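Local coordinates for DNA mismatch repair protein PMS1 (Saccharomyces cerevisiae, PDB 3H4L) that binds ATP through its N-terminal GHKL-type ATPase domain and takes part in DNA mismatch repair, probably coupling nucleotide binding to the repair process, at residues B[15-29]-B[98-110]. Sequence-based numbering, arbitrary orientation.
Sequences HRITSGQVITDLTTA and RGEALSSLCGIAK. With ANP (phosphoaminophosphonic acid-adenylate ester), chain E.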
ATOM      1  N   HIS B  15     -21.769  19.113  20.715  1.00 34.81           N
ATOM      2  CA  HIS B  15     -21.905  18.142  19.638  1.00 33.55           C
ATOM      3  C   HIS B  15     -20.527  17.772  19.102  1.00 32.01           C
ATOM      4  O   HIS B  15     -20.267  16.617  18.798  1.00 32.69           O
ATOM      5  CB  HIS B  15     -22.801  18.711  18.529  1.00 31.41           C
ATOM      6  CG  HIS B  15     -22.703  17.982  17.223  1.00 31.88           C
ATOM      7  ND1 HIS B  15     -22.867  16.616  17.113  1.00 31.34           N
ATOM      8  CD2 HIS B  15     -22.454  18.435  15.970  1.00 29.97           C
ATOM      9  CE1 HIS B  15     -22.721  16.261  15.847  1.00 31.71           C
ATOM     10  NE2 HIS B  15     -22.469  17.345  15.133  1.00 28.50           N
ATOM     11  N   ARG B  16     -19.638  18.753  19.022  1.00 32.02           N
ATOM     12  CA  ARG B  16     -18.286  18.536  18.518  1.00 30.13           C
ATOM     13  C   ARG B  16     -17.492  17.599  19.414  1.00 30.42           C
ATOM     14  O   ARG B  16     -16.893  16.619  18.954  1.00 29.95           O
ATOM     15  CB  ARG B  16     -17.550  19.868  18.429  1.00 30.32           C
ATOM     16  CG  ARG B  16     -16.461  19.885  17.383  1.00 33.57           C
ATOM     17  CD  ARG B  16     -15.672  21.182  17.399  1.00 34.20           C
ATOM     18  NE  ARG B  16     -14.676  21.145  18.453  1.00 36.26           N
ATOM     19  CZ  ARG B  16     -14.765  21.813  19.593  1.00 35.94           C
ATOM     20  NH1 ARG B  16     -15.815  22.588  19.823  1.00 35.95           N
ATOM     21  NH2 ARG B  16     -13.810  21.674  20.511  1.00 37.76           N
ATOM     22  N   ILE B  17     -17.484  17.930  20.700  1.00 29.40           N
ATOM     23  CA  ILE B  17     -16.776  17.170  21.715  1.00 28.81           C
ATOM     24  C   ILE B  17     -17.326  15.753  21.858  1.00 30.07           C
ATOM     25  O   ILE B  17     -16.554  14.790  21.889  1.00 31.55           O
ATOM     26  CB  ILE B  17     -16.851  17.913  23.069  1.00 29.82           C
ATOM     27  CG1 ILE B  17     -16.111  19.249  22.941  1.00 28.95           C
ATOM     28  CG2 ILE B  17     -16.258  17.065  24.199  1.00 26.96           C
ATOM     29  CD1 ILE B  17     -16.295  20.146  24.134  1.00 28.39           C
ATOM     30  N   THR B  18     -18.650  15.621  21.938  1.00 29.79           N
ATOM     31  CA  THR B  18     -19.279  14.311  22.080  1.00 29.00           C
ATOM     32  C   THR B  18     -18.970  13.427  20.882  1.00 29.74           C
ATOM     33  O   THR B  18     -18.583  12.269  21.040  1.00 28.18           O
ATOM     34  CB  THR B  18     -20.799  14.411  22.174  1.00 28.40           C
ATOM     35  OG1 THR B  18     -21.154  15.373  23.168  1.00 30.00           O
ATOM     36  CG2 THR B  18     -21.397  13.061  22.549  1.00 27.25           C
ATOM     37  N   SER B  19     -19.146  13.964  19.678  1.00 29.39           N
ATOM     38  CA  SER B  19     -18.872  13.151  18.505  1.00 32.31           C
ATOM     39  C   SER B  19     -17.381  12.774  18.514  1.00 30.28           C
ATOM     40  O   SER B  19     -16.992  11.735  17.991  1.00 29.13           O
ATOM     41  CB  SER B  19     -19.293  13.886  17.222  1.00 32.44           C
ATOM     42  OG  SER B  19     -18.543  15.063  17.032  1.00 39.28           O
ATOM     43  N   GLY B  20     -16.564  13.605  19.158  1.00 30.93           N
ATOM     44  CA  GLY B  20     -15.142  13.318  19.270  1.00 28.52           C
ATOM     45  C   GLY B  20     -14.922  12.130  20.198  1.00 29.27           C
ATOM     46  O   GLY B  20     -13.923  11.431  20.110  1.00 29.70           O
ATOM     47  N   GLN B  21     -15.863  11.893  21.101  1.00 30.19           N
ATOM     48  CA  GLN B  21     -15.766  10.766  22.019  1.00 30.62           C
ATOM     49  C   GLN B  21     -16.220   9.503  21.288  1.00 32.33           C
ATOM     50  O   GLN B  21     -15.896   8.374  21.696  1.00 33.53           O
ATOM     51  CB  GLN B  21     -16.661  10.987  23.239  1.00 31.56           C
ATOM     52  CG  GLN B  21     -16.149  12.011  24.234  1.00 31.28           C
ATOM     53  CD  GLN B  21     -17.202  12.360  25.277  1.00 34.61           C
ATOM     54  OE1 GLN B  21     -18.077  11.540  25.584  1.00 31.40           O
ATOM     55  NE2 GLN B  21     -17.119  13.571  25.833  1.00 30.88           N
ATOM     56  N   VAL B  22     -16.988   9.682  20.213  1.00 29.88           N
ATOM     57  CA  VAL B  22     -17.449   8.527  19.455  1.00 27.99           C
ATOM     58  C   VAL B  22     -16.394   8.057  18.453  1.00 27.62           C
ATOM     59  O   VAL B  22     -16.106   6.870  18.364  1.00 24.56           O
ATOM     60  CB  VAL B  22     -18.753   8.828  18.719  1.00 27.37           C
ATOM     61  CG1 VAL B  22     -19.102   7.675  17.808  1.00 25.62           C
ATOM     62  CG2 VAL B  22     -19.872   9.049  19.734  1.00 26.86           C
ATOM     63  N   ILE B  23     -15.820   8.992  17.704  1.00 27.83           N
ATOM     64  CA  ILE B  23     -14.788   8.645  16.734  1.00 29.71           C
ATOM     65  C   ILE B  23     -13.444   9.024  17.352  1.00 30.89           C
ATOM     66  O   ILE B  23     -12.931  10.118  17.122  1.00 31.32           O
ATOM     67  CB  ILE B  23     -14.987   9.410  15.403  1.00 28.74           C
ATOM     68  CG1 ILE B  23     -16.435   9.257  14.921  1.00 27.01           C
ATOM     69  CG2 ILE B  23     -14.012   8.890  14.356  1.00 25.27           C
ATOM     70  CD1 ILE B  23     -16.923   7.809  14.843  1.00 24.96           C
ATOM     71  N   THR B  24     -12.893   8.112  18.152  1.00 31.88           N
ATOM     72  CA  THR B  24     -11.628   8.342  18.840  1.00 34.59           C
ATOM     73  C   THR B  24     -10.455   8.523  17.895  1.00 34.87           C
ATOM     74  O   THR B  24      -9.616   9.388  18.117  1.00 36.39           O
ATOM     75  CB  THR B  24     -11.310   7.197  19.837  1.00 37.92           C
ATOM     76  OG1 THR B  24     -11.588   5.932  19.222  1.00 38.89           O
ATOM     77  CG2 THR B  24     -12.153   7.350  21.115  1.00 35.58           C
ATOM     78  N   ASP B  25     -10.383   7.704  16.854  1.00 34.51           N
ATOM     79  CA  ASP B  25      -9.309   7.845  15.881  1.00 34.21           C
ATOM     80  C   ASP B  25      -9.669   7.305  14.505  1.00 32.80           C
ATOM     81  O   ASP B  25     -10.794   6.868  14.270  1.00 32.84           O
ATOM     82  CB  ASP B  25      -8.021   7.184  16.377  1.00 35.19           C
ATOM     83  CG  ASP B  25      -8.223   5.750  16.828  1.00 37.06           C
ATOM     84  OD1 ASP B  25      -9.211   5.112  16.399  1.00 35.14           O
ATOM     85  OD2 ASP B  25      -7.367   5.263  17.605  1.00 38.00           O
ATOM     86  N   LEU B  26      -8.699   7.345  13.599  1.00 31.50           N
ATOM     87  CA  LEU B  26      -8.894   6.882  12.237  1.00 30.69           C
ATOM     88  C   LEU B  26      -9.394   5.447  12.219  1.00 31.16           C
ATOM     89  O   LEU B  26     -10.295   5.103  11.454  1.00 29.46           O
ATOM     90  CB  LEU B  26      -7.581   6.988  11.459  1.00 30.37           C
ATOM     91  CG  LEU B  26      -7.640   6.471  10.021  1.00 30.93           C
ATOM     92  CD1 LEU B  26      -8.551   7.365   9.193  1.00 30.48           C
ATOM     93  CD2 LEU B  26      -6.240   6.425   9.436  1.00 30.18           C
ATOM     94  N   THR B  27      -8.812   4.612  13.077  1.00 32.07           N
ATOM     95  CA  THR B  27      -9.193   3.206  13.155  1.00 31.12           C
ATOM     96  C   THR B  27     -10.670   3.020  13.513  1.00 31.40           C
ATOM     97  O   THR B  27     -11.359   2.184  12.927  1.00 32.83           O
ATOM     98  CB  THR B  27      -8.311   2.469  14.178  1.00 31.09           C
ATOM     99  OG1 THR B  27      -6.940   2.564  13.771  1.00 30.02           O
ATOM    100  CG2 THR B  27      -8.709   1.000  14.274  1.00 28.08           C
ATOM    101  N   THR B  28     -11.155   3.794  14.476  1.00 31.22           N
ATOM    102  CA  THR B  28     -12.553   3.700  14.888  1.00 30.31           C
ATOM    103  C   THR B  28     -13.425   4.118  13.712  1.00 30.14           C
ATOM    104  O   THR B  28     -14.435   3.479  13.413  1.00 28.59           O
ATOM    105  CB  THR B  28     -12.839   4.633  16.085  1.00 30.71           C
ATOM    106  OG1 THR B  28     -11.977   4.279  17.171  1.00 35.49           O
ATOM    107  CG2 THR B  28     -14.284   4.516  16.544  1.00 24.33           C
ATOM    108  N   ALA B  29     -13.032   5.193  13.038  1.00 28.35           N
ATOM    109  CA  ALA B  29     -13.800   5.660  11.896  1.00 28.44           C
ATOM    110  C   ALA B  29     -13.917   4.536  10.872  1.00 28.58           C
ATOM    111  O   ALA B  29     -15.003   4.263  10.372  1.00 29.44           O
ATOM    112  CB  ALA B  29     -13.132   6.886  11.272  1.00 28.77           C
ATOM    113  N   ARG B  98     -30.407   6.722  13.304  1.00 40.82           N
ATOM    114  CA  ARG B  98     -29.919   5.436  13.762  1.00 40.22           C
ATOM    115  C   ARG B  98     -28.452   5.559  14.108  1.00 39.88           C
ATOM    116  O   ARG B  98     -27.725   6.340  13.496  1.00 39.54           O
ATOM    117  CB  ARG B  98     -30.091   4.361  12.684  1.00 40.54           C
ATOM    118  CG  ARG B  98     -31.526   3.929  12.434  1.00 41.46           C
ATOM    119  CD  ARG B  98     -31.604   2.800  11.397  1.00 42.91           C
ATOM    120  NE  ARG B  98     -31.304   3.257  10.042  1.00 43.86           N
ATOM    121  CZ  ARG B  98     -32.066   4.100   9.351  1.00 47.04           C
ATOM    122  NH1 ARG B  98     -33.184   4.578   9.888  1.00 47.51           N
ATOM    123  NH2 ARG B  98     -31.703   4.479   8.128  1.00 45.92           N
ATOM    124  N   GLY B  99     -28.032   4.789  15.106  1.00 38.23           N
ATOM    125  CA  GLY B  99     -26.643   4.785  15.515  1.00 35.72           C
ATOM    126  C   GLY B  99     -26.058   6.095  15.992  1.00 34.62           C
ATOM    127  O   GLY B  99     -26.777   7.014  16.397  1.00 32.59           O
ATOM    128  N   GLU B 100     -24.731   6.168  15.927  1.00 33.26           N
ATOM    129  CA  GLU B 100     -23.992   7.339  16.361  1.00 31.65           C
ATOM    130  C   GLU B 100     -22.846   7.679  15.425  1.00 31.56           C
ATOM    131  O   GLU B 100     -22.307   8.788  15.464  1.00 33.68           O
ATOM    132  CB  GLU B 100     -23.419   7.096  17.761  1.00 30.05           C
ATOM    133  CG  GLU B 100     -24.396   7.309  18.884  1.00 29.27           C
ATOM    134  CD  GLU B 100     -23.758   7.102  20.235  1.00 30.85           C
ATOM    135  OE1 GLU B 100     -23.525   5.928  20.600  1.00 29.98           O
ATOM    136  OE2 GLU B 100     -23.481   8.109  20.932  1.00 30.73           O
ATOM    137  N   ALA B 101     -22.474   6.731  14.580  1.00 29.34           N
ATOM    138  CA  ALA B 101     -21.345   6.941  13.689  1.00 28.85           C
ATOM    139  C   ALA B 101     -21.478   8.078  12.691  1.00 29.59           C
ATOM    140  O   ALA B 101     -20.762   9.068  12.784  1.00 32.91           O
ATOM    141  CB  ALA B 101     -21.003   5.646  12.966  1.00 26.68           C
ATOM    142  N   LEU B 102     -22.374   7.956  11.725  1.00 30.42           N
ATOM    143  CA  LEU B 102     -22.468   9.024  10.748  1.00 30.95           C
ATOM    144  C   LEU B 102     -22.745  10.353  11.424  1.00 31.68           C
ATOM    145  O   LEU B 102     -22.228  11.394  11.015  1.00 31.92           O
ATOM    146  CB  LEU B 102     -23.542   8.715   9.698  1.00 29.94           C
ATOM    147  CG  LEU B 102     -23.224   7.574   8.733  1.00 30.69           C
ATOM    148  CD1 LEU B 102     -24.001   7.804   7.456  1.00 32.65           C
ATOM    149  CD2 LEU B 102     -21.744   7.525   8.419  1.00 29.54           C
ATOM    150  N   SER B 103     -23.550  10.307  12.475  1.00 32.83           N
ATOM    151  CA  SER B 103     -23.903  11.505  13.213  1.00 33.10           C
ATOM    152  C   SER B 103     -22.654  12.128  13.828  1.00 32.27           C
ATOM    153  O   SER B 103     -22.550  13.350  13.938  1.00 33.03           O
ATOM    154  CB  SER B 103     -24.901  11.148  14.312  1.00 33.38           C
ATOM    155  OG  SER B 103     -25.660  12.283  14.655  1.00 39.97           O
ATOM    156  N   SER B 104     -21.711  11.281  14.232  1.00 30.36           N
ATOM    157  CA  SER B 104     -20.465  11.747  14.839  1.00 30.82           C
ATOM    158  C   SER B 104     -19.412  12.169  13.809  1.00 30.76           C
ATOM    159  O   SER B 104     -18.712  13.165  14.010  1.00 29.99           O
ATOM    160  CB  SER B 104     -19.874  10.666  15.762  1.00 30.17           C
ATOM    161  OG  SER B 104     -20.561  10.605  17.000  1.00 29.66           O
ATOM    162  N   LEU B 105     -19.286  11.420  12.719  1.00 28.65           N
ATOM    163  CA  LEU B 105     -18.312  11.776  11.700  1.00 29.26           C
ATOM    164  C   LEU B 105     -18.647  13.139  11.100  1.00 30.95           C
ATOM    165  O   LEU B 105     -17.807  13.782  10.483  1.00 31.65           O
ATOM    166  CB  LEU B 105     -18.268  10.705  10.611  1.00 29.56           C
ATOM    167  CG  LEU B 105     -17.581   9.389  11.010  1.00 29.83           C
ATOM    168  CD1 LEU B 105     -18.064   8.254  10.123  1.00 23.90           C
ATOM    169  CD2 LEU B 105     -16.071   9.552  10.931  1.00 26.43           C
ATOM    170  N   CYS B 106     -19.880  13.584  11.286  1.00 33.37           N
ATOM    171  CA  CYS B 106     -20.298  14.887  10.780  1.00 36.49           C
ATOM    172  C   CYS B 106     -19.720  16.013  11.617  1.00 36.74           C
ATOM    173  O   CYS B 106     -19.256  17.028  11.094  1.00 37.07           O
ATOM    174  CB  CYS B 106     -21.807  15.002  10.826  1.00 37.50           C
ATOM    175  SG  CYS B 106     -22.517  14.556   9.302  1.00 44.56           S
ATOM    176  N   GLY B 107     -19.780  15.823  12.930  1.00 35.36           N
ATOM    177  CA  GLY B 107     -19.280  16.818  13.852  1.00 33.46           C
ATOM    178  C   GLY B 107     -17.781  16.993  13.830  1.00 32.65           C
ATOM    179  O   GLY B 107     -17.312  18.123  13.870  1.00 35.45           O
ATOM    180  N   ILE B 108     -17.012  15.910  13.766  1.00 30.43           N
ATOM    181  CA  ILE B 108     -15.568  16.086  13.764  1.00 30.62           C
ATOM    182  C   ILE B 108     -14.824  15.796  12.462  1.00 32.07           C
ATOM    183  O   ILE B 108     -13.617  15.542  12.482  1.00 32.94           O
ATOM    184  CB  ILE B 108     -14.904  15.306  14.930  1.00 28.87           C
ATOM    185  CG1 ILE B 108     -15.376  13.851  14.960  1.00 27.23           C
ATOM    186  CG2 ILE B 108     -15.211  16.002  16.237  1.00 27.73           C
ATOM    187  CD1 ILE B 108     -14.904  13.030  13.785  1.00 25.79           C
ATOM    188  N   ALA B 109     -15.538  15.861  11.337  1.00 31.10           N
ATOM    189  CA  ALA B 109     -14.947  15.635  10.012  1.00 29.81           C
ATOM    190  C   ALA B 109     -15.908  16.153   8.950  1.00 28.50           C
ATOM    191  O   ALA B 109     -16.948  16.696   9.290  1.00 28.76           O
ATOM    192  CB  ALA B 109     -14.676  14.151   9.796  1.00 29.02           C
ATOM    193  N   LYS B 110     -15.553  16.006   7.676  1.00 28.97           N
ATOM    194  CA  LYS B 110     -16.419  16.438   6.572  1.00 30.69           C
ATOM    195  C   LYS B 110     -16.974  15.140   6.007  1.00 31.24           C
ATOM    196  O   LYS B 110     -16.197  14.306   5.529  1.00 31.99           O
ATOM    197  CB  LYS B 110     -15.618  17.134   5.462  1.00 32.12           C
ATOM    198  CG  LYS B 110     -14.653  18.213   5.918  1.00 39.71           C
ATOM    199  CD  LYS B 110     -15.345  19.507   6.348  1.00 44.68           C
ATOM    200  CE  LYS B 110     -14.312  20.559   6.781  1.00 46.94           C
ATOM    201  NZ  LYS B 110     -14.876  21.942   6.937  1.00 49.01           N
TER
HETATM  202  PG  ANP E 397     -24.419   0.902  14.445  1.00 36.50           P
HETATM  203  O1G ANP E 397     -23.335   1.577  13.713  1.00 36.31           O
HETATM  204  O2G ANP E 397     -24.541  -0.494  14.099  1.00 33.22           O
HETATM  205  O3G ANP E 397     -24.363   1.047  15.942  1.00 35.75           O
HETATM  206  PB  ANP E 397     -26.109   2.142  12.498  1.00 32.76           P
HETATM  207  O1B ANP E 397     -27.588   2.261  12.356  1.00 35.12           O
HETATM  208  O2B ANP E 397     -25.422   1.398  11.458  1.00 32.15           O
HETATM  209  N3B ANP E 397     -25.790   1.619  13.978  1.00 33.35           N
HETATM  210  PA  ANP E 397     -24.498   4.405  11.627  1.00 31.29           P
HETATM  211  O1A ANP E 397     -23.335   3.548  11.516  1.00 29.78           O
HETATM  212  O2A ANP E 397     -24.341   5.837  12.017  1.00 28.90           O
HETATM  213  O3A ANP E 397     -25.582   3.641  12.517  1.00 30.59           O
HETATM  214  O5' ANP E 397     -25.167   4.622  10.196  1.00 30.90           O
HETATM  215  C5' ANP E 397     -26.539   4.518  10.162  1.00 28.89           C
HETATM  216  C4' ANP E 397     -27.451   4.608   9.002  1.00 29.58           C
HETATM  217  O4' ANP E 397     -26.753   5.081   7.836  1.00 29.10           O
HETATM  218  C3' ANP E 397     -27.701   3.147   8.842  1.00 29.97           C
HETATM  219  O3' ANP E 397     -28.733   2.723   9.741  1.00 27.21           O
HETATM  220  C2' ANP E 397     -27.962   3.026   7.369  1.00 30.57           C
HETATM  221  O2' ANP E 397     -29.353   3.202   7.178  1.00 33.56           O
HETATM  222  C1' ANP E 397     -27.035   4.150   6.803  1.00 28.11           C
HETATM  223  N9  ANP E 397     -25.698   3.764   6.261  1.00 27.86           N
HETATM  224  C8  ANP E 397     -24.412   4.047   6.693  1.00 28.36           C
HETATM  225  N7  ANP E 397     -23.436   3.557   5.989  1.00 30.25           N
HETATM  226  C5  ANP E 397     -24.105   2.878   4.989  1.00 28.66           C
HETATM  227  C6  ANP E 397     -23.691   2.091   3.847  1.00 27.34           C
HETATM  228  N6  ANP E 397     -22.408   1.897   3.567  1.00 27.18           N
HETATM  229  N1  ANP E 397     -24.639   1.517   2.998  1.00 29.51           N
HETATM  230  C2  ANP E 397     -25.982   1.692   3.247  1.00 28.41           C
HETATM  231  N3  ANP E 397     -26.477   2.416   4.292  1.00 28.98           N
HETATM  232  C4  ANP E 397     -25.502   2.975   5.133  1.00 29.53           C
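Ser104 sets its OG beside its own backbone N (chi1 -77°), against Val22 of the other helix, and His15 swings its ring past Gly107 with CG anti to the backbone N (chi1 164°). Ser104 OG lies 3.1 Å from Val22 CB and also touches both methyls. The same hydroxyl makes a weak hydrogen bond to Glu100 O, one turn back. Ser19 CB rests on the Ser104 backbone, 3.3 Å from Ser104 O. The His15 ring presents its edge to Ser103 O, which lies near the ring plane. His15 NE2 is 3.5 Å from Gly107 CA; Gly107 has no side chain, and Ser19 OG also comes close to its CA. The ring nitrogens are hydrogen-bonded to Lys77 and to Met129 O. No hydrogen bond joins the two segments.

The axes of helix segments 15-22 and 101-107 approach to 8.0 Å and cross at -124°. The chain belongs to the GHKL ATPase family, with gyrase B and Hsp90. Here helix 11-22 packs on helix 101-107, whose N-terminal end meets the ANP phosphate. Leu102 N, at the start of that helix, donates to ANP O2A over 2.9 Å. Arg98 grips the ribose: NE bonds to ANP O3' (2.6 Å), and NH2 bonds to ANP O2'. A leucine in place of Arg98 would probably leave both ribose hydroxyls without these donors and Asn70 OD1 without its NH2 partner.

Farther along, Ile23 and Leu105 cross at about a right angle. Leu105 CD2 touches both Ile23 CG1 and Ala29 CB, 4.0 Å from each. Ile108 CG2 packs on Arg16 O, while its CD1 reaches Ile23 CB.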